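Local coordinates for putative ABC-transporter ATP-binding protein (Alicyclobacillus acidocaldarius, PDB 1Z47), which probably binds and hydrolyses ATP as the nucleotide-binding subunit of an ABC transporter thought to import sulfate, at residues Thr56-Ile61 with Val166-Glu171. Sequence-based numbering, arbitrary orientation.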
loop_
_atom_site.group_PDB
_atom_site.type_symbol
_atom_site.label_atom_id
_atom_site.label_comp_id
_atom_site.label_asym_id
_atom_site.label_seq_id
_atom_site.Cartn_x
_atom_site.Cartn_y
_atom_site.Cartn_z
ATOM N N THR B 56 -12.614 -11.814 -13.086
ATOM C CA THR B 56 -13.327 -12.611 -14.083
ATOM C C THR B 56 -12.600 -12.488 -15.419
ATOM O O THR B 56 -12.407 -13.489 -16.108
ATOM C CB THR B 56 -14.779 -12.132 -14.225
ATOM O OG1 THR B 56 -15.406 -12.194 -12.934
ATOM C CG2 THR B 56 -15.563 -13.034 -15.223
ATOM N N ILE B 57 -12.177 -11.269 -15.773
ATOM C CA ILE B 57 -11.447 -11.039 -17.025
ATOM C C ILE B 57 -10.146 -11.866 -17.049
ATOM O O ILE B 57 -9.852 -12.552 -18.041
ATOM C CB ILE B 57 -11.112 -9.536 -17.214
ATOM C CG1 ILE B 57 -12.402 -8.768 -17.585
ATOM C CG2 ILE B 57 -10.011 -9.361 -18.271
ATOM C CD1 ILE B 57 -12.200 -7.266 -17.796
ATOM N N LEU B 58 -9.359 -11.793 -15.970
ATOM C CA LEU B 58 -8.120 -12.570 -15.893
ATOM C C LEU B 58 -8.449 -14.058 -16.102
ATOM O O LEU B 58 -7.773 -14.747 -16.877
ATOM C CB LEU B 58 -7.442 -12.383 -14.521
ATOM C CG LEU B 58 -5.986 -12.828 -14.541
ATOM C CD1 LEU B 58 -5.123 -11.721 -15.158
ATOM C CD2 LEU B 58 -5.535 -13.190 -13.111
ATOM N N ARG B 59 -9.493 -14.546 -15.426
ATOM C CA ARG B 59 -9.912 -15.944 -15.549
ATOM C C ARG B 59 -10.449 -16.278 -16.960
ATOM O O ARG B 59 -10.327 -17.419 -17.411
ATOM C CB ARG B 59 -10.960 -16.282 -14.485
ATOM C CG ARG B 59 -10.408 -16.205 -13.057
ATOM C CD ARG B 59 -11.510 -16.306 -12.021
ATOM N NE ARG B 59 -12.251 -17.552 -12.171
ATOM C CZ ARG B 59 -11.729 -18.763 -11.983
ATOM N NH1 ARG B 59 -12.484 -19.844 -12.153
ATOM N NH2 ARG B 59 -10.457 -18.889 -11.612
ATOM N N LEU B 60 -11.028 -15.291 -17.646
ATOM C CA LEU B 60 -11.535 -15.498 -19.014
ATOM C C LEU B 60 -10.353 -15.680 -19.967
ATOM O O LEU B 60 -10.469 -16.370 -20.978
ATOM C CB LEU B 60 -12.354 -14.299 -19.511
ATOM C CG LEU B 60 -13.886 -14.265 -19.534
ATOM C CD1 LEU B 60 -14.438 -15.617 -19.969
ATOM C CD2 LEU B 60 -14.426 -13.891 -18.189
ATOM N N ILE B 61 -9.227 -15.037 -19.658
ATOM C CA ILE B 61 -8.035 -15.160 -20.491
ATOM C C ILE B 61 -7.395 -16.535 -20.245
ATOM O O ILE B 61 -6.827 -17.154 -21.160
ATOM C CB ILE B 61 -6.992 -14.070 -20.163
ATOM C CG1 ILE B 61 -7.561 -12.680 -20.446
ATOM C CG2 ILE B 61 -5.731 -14.291 -21.000
ATOM C CD1 ILE B 61 -6.626 -11.539 -20.039
ATOM N N VAL B 166 1.475 -16.057 -22.816
ATOM C CA VAL B 166 0.882 -15.120 -21.870
ATOM C C VAL B 166 1.145 -15.536 -20.423
ATOM O O VAL B 166 1.109 -16.709 -20.073
ATOM C CB VAL B 166 -0.645 -14.995 -22.103
ATOM C CG1 VAL B 166 -1.219 -13.928 -21.179
ATOM C CG2 VAL B 166 -0.934 -14.620 -23.574
ATOM N N LEU B 167 1.405 -14.535 -19.590
ATOM C CA LEU B 167 1.677 -14.732 -18.180
ATOM C C LEU B 167 0.550 -14.007 -17.404
ATOM O O LEU B 167 0.335 -12.806 -17.612
ATOM C CB LEU B 167 3.045 -14.123 -17.876
ATOM C CG LEU B 167 3.908 -14.686 -16.746
ATOM C CD1 LEU B 167 4.166 -16.176 -16.969
ATOM C CD2 LEU B 167 5.230 -13.919 -16.711
ATOM N N LEU B 168 -0.172 -14.746 -16.564
ATOM C CA LEU B 168 -1.267 -14.183 -15.763
ATOM C C LEU B 168 -1.002 -14.189 -14.248
ATOM O O LEU B 168 -0.718 -15.243 -13.662
ATOM C CB LEU B 168 -2.549 -14.961 -16.039
ATOM C CG LEU B 168 -2.908 -15.082 -17.527
ATOM C CD1 LEU B 168 -4.190 -15.883 -17.677
ATOM C CD2 LEU B 168 -3.047 -13.685 -18.128
ATOM N N PHE B 169 -1.138 -13.028 -13.599
ATOM C CA PHE B 169 -0.910 -12.952 -12.143
ATOM C C PHE B 169 -2.210 -12.624 -11.415
ATOM O O PHE B 169 -2.834 -11.612 -11.714
ATOM C CB PHE B 169 0.121 -11.865 -11.814
ATOM C CG PHE B 169 1.479 -12.114 -12.399
ATOM C CD1 PHE B 169 1.731 -11.860 -13.742
ATOM C CD2 PHE B 169 2.503 -12.628 -11.608
ATOM C CE1 PHE B 169 2.983 -12.113 -14.292
ATOM C CE2 PHE B 169 3.762 -12.890 -12.142
ATOM C CZ PHE B 169 4.003 -12.632 -13.488
ATOM N N ASP B 170 -2.637 -13.469 -10.484
ATOM C CA ASP B 170 -3.853 -13.164 -9.736
ATOM C C ASP B 170 -3.519 -12.808 -8.282
ATOM O O ASP B 170 -3.619 -13.667 -7.400
ATOM C CB ASP B 170 -4.818 -14.344 -9.756
ATOM C CG ASP B 170 -6.213 -13.973 -9.263
ATOM O OD1 ASP B 170 -7.047 -14.893 -9.129
ATOM O OD2 ASP B 170 -6.493 -12.768 -9.019
ATOM N N GLU B 171 -3.111 -11.553 -8.054
ATOM C CA GLU B 171 -2.768 -11.042 -6.718
ATOM C C GLU B 171 -1.967 -12.071 -5.926
ATOM O O GLU B 171 -2.245 -12.321 -4.748
ATOM C CB GLU B 171 -4.043 -10.694 -5.936
ATOM C CG GLU B 171 -4.889 -11.914 -5.588
ATOM C CD GLU B 171 -6.025 -11.621 -4.620
ATOM O OE1 GLU B 171 -5.750 -11.173 -3.476
ATOM O OE2 GLU B 171 -7.194 -11.851 -5.007
HETATM O O HOH W 1 -8.513 -16.679 -9.989
#
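Leu58 and Leu168 pack methyl against methyl where the helix that follows the phosphate-binding loop lies on the central sheet of a P-loop NTPase fold, here an ABC-type ATPase. Helix 54-62, which probably starts within the Walker A motif, runs roughly antiparallel to strand 166-170, the two segments approaching to 9.3 Å between axes at an angle of 147°. The strand's apolar run ends in Asp170, and Glu171 follows past its end, a sequence that fits the Walker B motif. Leu58 holds CG anti to its backbone N (chi1 -163°), which sends both methyls to the strand. CD1 lies 4.1 Å from Leu168 CD2, while CD2 rests 3.4 Å from the carbonyl O of Phe169 and 3.6 Å from CB of Asp170. A branched leucine suits this place because it can reach the next two residues of the strand as well as Leu168, and it also touches Phe93, Val200 and Val202 on the neighbouring strands. An alanine here would probably open a gap over the sheet, costing Leu168 CD2 and Asp170 CB their contact with the leucine methyls. Leu168 runs alongside Leu58 head to tail, its CG anti to the carbonyl carbon. CG2 of Ile61 faces its fork, 4.0 Å from both CD1 and CD2, and CD1 abuts the backbone O of Leu58. Phe169 points away from the helix and packs on Val92 and Phe201 of the flanking strands, which suits a buried aromatic. Besides packing CB on Leu58, the Asp170 side chain touches the probable Walker A loop. Arg59, salt-bridged to Glu65, stays apart from its carboxylate; a water accepts a weak hydrogen bond from Arg59 NH2 and donates one of 2.5 Å to Asp170 OD1.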